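Local coordinates for protein probable porin (Pseudomonas aeruginosa, PDB 4FSO) that probably forms an outer-membrane beta-barrel channel of the OprD porin family that lets small solutes cross the membrane, at residues A[312-317]-A[336-341]. Sequence-based numbering, arbitrary orientation.
Sequences ERSWQL and RYVNGD. With C8E ((hydroxyethyloxy)tri(ethyloxy)octane), chain G.
Trp315 lies across the neighbouring strand, its CG set between the backbone N and the carbonyl carbon (chi1 66°), which brings the indole over Asn339 CB and up to the ring of Tyr337. A CH-pi contact marks the first overlap: Asn339 CB stands 4.0 Å from the centroid of the five-membered ring of Trp315, over its face. Farther along, Tyr337 turns an edge to the indole in an offset edge-to-face pair, planes at 60°, with Tyr337 CD2 3.7 Å from Trp315 CH2. At the indole's own edge, near its plane, a detergent ether chain runs past, C8E C10 being 3.6 Å from Trp315 CD1; aromatic side chains beside detergent are consistent with a membrane-facing surface. On the reverse face, Gln316 extends with CG anti to the backbone N (chi1 175°), its CB 3.5 Å from Val338 CG2, while its NE2 donates hydrogen bonds to Ala299 O and Asn300 OD1. Val338 CG1 meets Ser314 CB at 3.8 Å. Arg313–Asp341, Trp315–Asn339 and Leu317–Tyr337 each make two N-H...O bonds (Tyr337 N to Leu317 O is 2.8 Å), establishing the antiparallel register. The contact joins both arms of the hairpin 313-322/331-344 in the barrel wall, flanked by strand 273-283 beside the first arm and strand 350-363 beside the second.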
ATOM      1  N   GLU A 312      -0.468  20.460  -1.678  1.00 26.39           N
ATOM      2  CA  GLU A 312       0.953  20.181  -1.581  1.00 22.48           C
ATOM      3  C   GLU A 312       1.552  19.771  -2.937  1.00 36.21           C
ATOM      4  O   GLU A 312       0.929  19.063  -3.726  1.00 44.17           O
ATOM      5  CB  GLU A 312       1.183  19.124  -0.500  1.00 13.76           C
ATOM      6  CG  GLU A 312       2.586  18.524  -0.443  1.00 21.37           C
ATOM      7  CD  GLU A 312       2.946  17.959   0.940  1.00 28.77           C
ATOM      8  OE1 GLU A 312       2.047  17.454   1.647  1.00 27.18           O
ATOM      9  OE2 GLU A 312       4.136  18.032   1.328  1.00 26.48           O
ATOM     10  N   ARG A 313       2.755  20.253  -3.219  1.00 39.45           N
ATOM     11  CA  ARG A 313       3.506  19.772  -4.369  1.00 26.76           C
ATOM     12  C   ARG A 313       4.832  19.254  -3.884  1.00 29.11           C
ATOM     13  O   ARG A 313       5.450  19.839  -2.981  1.00 22.94           O
ATOM     14  CB  ARG A 313       3.753  20.901  -5.353  1.00 26.65           C
ATOM     15  CG  ARG A 313       2.648  21.904  -5.346  1.00 38.93           C
ATOM     16  CD  ARG A 313       2.992  23.036  -6.216  1.00 28.15           C
ATOM     17  NE  ARG A 313       1.815  23.832  -6.488  1.00 38.34           N
ATOM     18  CZ  ARG A 313       1.836  24.950  -7.193  1.00 31.43           C
ATOM     19  NH1 ARG A 313       2.993  25.390  -7.698  1.00 25.68           N
ATOM     20  NH2 ARG A 313       0.703  25.615  -7.383  1.00 21.02           N
ATOM     21  N   SER A 314       5.274  18.166  -4.499  1.00 21.87           N
ATOM     22  CA  SER A 314       6.499  17.522  -4.081  1.00 20.87           C
ATOM     23  C   SER A 314       7.207  16.856  -5.252  1.00 23.66           C
ATOM     24  O   SER A 314       6.589  16.522  -6.273  1.00 21.33           O
ATOM     25  CB  SER A 314       6.219  16.504  -2.955  1.00 24.07           C
ATOM     26  OG  SER A 314       5.183  15.584  -3.295  1.00 21.86           O
ATOM     27  N   TRP A 315       8.516  16.676  -5.100  1.00 23.66           N
ATOM     28  CA  TRP A 315       9.283  15.880  -6.046  1.00 31.87           C
ATOM     29  C   TRP A 315      10.163  14.868  -5.319  1.00 26.31           C
ATOM     30  O   TRP A 315      10.518  15.057  -4.156  1.00 28.45           O
ATOM     31  CB  TRP A 315      10.093  16.753  -7.016  1.00 38.12           C
ATOM     32  CG  TRP A 315      11.170  17.530  -6.359  1.00 46.51           C
ATOM     33  CD1 TRP A 315      11.126  18.846  -5.980  1.00 35.75           C
ATOM     34  CD2 TRP A 315      12.470  17.050  -5.995  1.00 47.45           C
ATOM     35  NE1 TRP A 315      12.313  19.206  -5.398  1.00 44.64           N
ATOM     36  CE2 TRP A 315      13.158  18.122  -5.394  1.00 47.19           C
ATOM     37  CE3 TRP A 315      13.119  15.813  -6.115  1.00 38.69           C
ATOM     38  CZ2 TRP A 315      14.460  17.997  -4.913  1.00 42.16           C
ATOM     39  CZ3 TRP A 315      14.406  15.692  -5.641  1.00 46.80           C
ATOM     40  CH2 TRP A 315      15.067  16.775  -5.048  1.00 44.14           C
ATOM     41  N   GLN A 316      10.478  13.781  -6.019  1.00 18.04           N
ATOM     42  CA  GLN A 316      11.226  12.673  -5.457  1.00 25.62           C
ATOM     43  C   GLN A 316      12.386  12.300  -6.355  1.00 25.83           C
ATOM     44  O   GLN A 316      12.297  12.378  -7.578  1.00 33.91           O
ATOM     45  CB  GLN A 316      10.332  11.445  -5.246  1.00 30.16           C
ATOM     46  CG  GLN A 316      11.064  10.171  -4.768  1.00 32.25           C
ATOM     47  CD  GLN A 316      10.127   8.981  -4.524  1.00 33.48           C
ATOM     48  OE1 GLN A 316      10.580   7.874  -4.240  1.00 35.96           O
ATOM     49  NE2 GLN A 316       8.809   9.214  -4.634  1.00 28.00           N
ATOM     50  N   LEU A 317      13.477  11.911  -5.713  1.00 21.15           N
ATOM     51  CA  LEU A 317      14.586  11.278  -6.364  1.00 18.18           C
ATOM     52  C   LEU A 317      14.831  10.000  -5.580  1.00 22.83           C
ATOM     53  O   LEU A 317      14.817   9.999  -4.351  1.00 22.05           O
ATOM     54  CB  LEU A 317      15.803  12.186  -6.270  1.00 37.44           C
ATOM     55  CG  LEU A 317      16.670  12.333  -7.520  1.00 49.86           C
ATOM     56  CD1 LEU A 317      18.028  12.823  -7.096  1.00 56.02           C
ATOM     57  CD2 LEU A 317      16.779  11.035  -8.312  1.00 46.26           C
ATOM     58  N   ARG A 336      15.972   7.297  -0.983  1.00 18.36           N
ATOM     59  CA  ARG A 336      15.112   8.231  -1.689  1.00 24.15           C
ATOM     60  C   ARG A 336      14.891   9.493  -0.890  1.00 27.83           C
ATOM     61  O   ARG A 336      15.069   9.531   0.339  1.00 26.54           O
ATOM     62  CB  ARG A 336      13.785   7.584  -2.084  1.00 24.79           C
ATOM     63  CG  ARG A 336      12.996   7.188  -0.891  1.00 31.62           C
ATOM     64  CD  ARG A 336      11.865   6.313  -1.249  1.00 33.56           C
ATOM     65  NE  ARG A 336      11.255   5.794  -0.034  1.00 34.25           N
ATOM     66  CZ  ARG A 336      10.157   5.061  -0.021  1.00 39.39           C
ATOM     67  NH1 ARG A 336       9.550   4.774  -1.165  1.00 46.50           N
ATOM     68  NH2 ARG A 336       9.678   4.629   1.133  1.00 44.54           N
ATOM     69  N   TYR A 337      14.513  10.530  -1.618  1.00 28.01           N
ATOM     70  CA  TYR A 337      14.425  11.858  -1.057  1.00 24.81           C
ATOM     71  C   TYR A 337      13.229  12.570  -1.667  1.00 22.75           C
ATOM     72  O   TYR A 337      13.068  12.622  -2.890  1.00 23.78           O
ATOM     73  CB  TYR A 337      15.723  12.642  -1.331  1.00 26.28           C
ATOM     74  CG  TYR A 337      15.610  14.068  -0.877  1.00 29.49           C
ATOM     75  CD1 TYR A 337      15.716  14.389   0.472  1.00 31.00           C
ATOM     76  CD2 TYR A 337      15.336  15.089  -1.781  1.00 25.76           C
ATOM     77  CE1 TYR A 337      15.575  15.685   0.912  1.00 35.77           C
ATOM     78  CE2 TYR A 337      15.194  16.395  -1.350  1.00 36.29           C
ATOM     79  CZ  TYR A 337      15.319  16.688  -0.001  1.00 38.09           C
ATOM     80  OH  TYR A 337      15.193  17.985   0.445  1.00 36.56           O
ATOM     81  N   VAL A 338      12.383  13.129  -0.817  1.00 20.14           N
ATOM     82  CA  VAL A 338      11.234  13.869  -1.316  1.00 18.20           C
ATOM     83  C   VAL A 338      11.262  15.255  -0.713  1.00 25.35           C
ATOM     84  O   VAL A 338      11.474  15.416   0.480  1.00 22.94           O
ATOM     85  CB  VAL A 338       9.877  13.133  -1.016  1.00 14.56           C
ATOM     86  CG1 VAL A 338       8.669  14.035  -1.354  1.00 17.42           C
ATOM     87  CG2 VAL A 338       9.808  11.832  -1.767  1.00  8.11           C
ATOM     88  N   ASN A 339      11.068  16.261  -1.557  1.00 35.93           N
ATOM     89  CA  ASN A 339      10.927  17.639  -1.105  1.00 21.81           C
ATOM     90  C   ASN A 339       9.511  18.116  -1.370  1.00 24.67           C
ATOM     91  O   ASN A 339       9.056  18.025  -2.507  1.00 28.12           O
ATOM     92  CB  ASN A 339      11.885  18.533  -1.873  1.00 27.33           C
ATOM     93  CG  ASN A 339      11.966  19.919  -1.290  1.00 38.02           C
ATOM     94  OD1 ASN A 339      11.806  20.099  -0.088  1.00 42.25           O
ATOM     95  ND2 ASN A 339      12.209  20.911  -2.139  1.00 42.97           N
ATOM     96  N   GLY A 340       8.825  18.619  -0.340  1.00 14.87           N
ATOM     97  CA  GLY A 340       7.491  19.173  -0.491  1.00 11.13           C
ATOM     98  C   GLY A 340       7.283  20.603  -0.015  1.00 28.83           C
ATOM     99  O   GLY A 340       7.805  21.041   1.016  1.00 41.34           O
ATOM    100  N   ASP A 341       6.502  21.355  -0.775  1.00 31.13           N
ATOM    101  CA  ASP A 341       6.051  22.661  -0.299  1.00 35.05           C
ATOM    102  C   ASP A 341       4.627  22.946  -0.731  1.00 32.69           C
ATOM    103  O   ASP A 341       3.874  22.008  -1.073  1.00 33.65           O
ATOM    104  CB  ASP A 341       6.990  23.800  -0.714  1.00 40.18           C
ATOM    105  CG  ASP A 341       7.345  23.778  -2.195  1.00 40.71           C
ATOM    106  OD1 ASP A 341       6.448  23.569  -3.047  1.00 42.29           O
ATOM    107  OD2 ASP A 341       8.544  23.988  -2.499  1.00 38.15           O
TER
HETATM  108  C1  C8E G 505      14.413  18.587 -14.395  1.00 48.10           C
HETATM  109  C2  C8E G 505      13.232  19.130 -13.593  1.00 53.67           C
HETATM  110  C3  C8E G 505      13.233  18.681 -12.128  1.00 50.94           C
HETATM  111  C4  C8E G 505      12.430  19.638 -11.246  1.00 54.27           C
HETATM  112  C5  C8E G 505      11.472  18.955 -10.266  1.00 52.95           C
HETATM  113  C6  C8E G 505      10.027  18.940 -10.756  1.00 51.53           C
HETATM  114  C7  C8E G 505       9.041  19.039  -9.601  1.00 43.88           C
HETATM  115  C8  C8E G 505       8.337  20.394  -9.641  1.00 32.77           C
HETATM  116  O9  C8E G 505       7.463  20.515  -8.540  1.00 37.38           O
HETATM  117  C10 C8E G 505       8.124  20.310  -7.310  1.00 39.09           C
HETATM  118  C11 C8E G 505       7.508  21.211  -6.250  1.00 43.02           C
HETATM  119  O12 C8E G 505       8.380  21.286  -5.146  1.00 56.74           O
HETATM  120  C13 C8E G 505       9.025  22.545  -5.061  1.00 56.76           C
HETATM  121  C14 C8E G 505      10.400  22.416  -4.406  1.00 34.19           C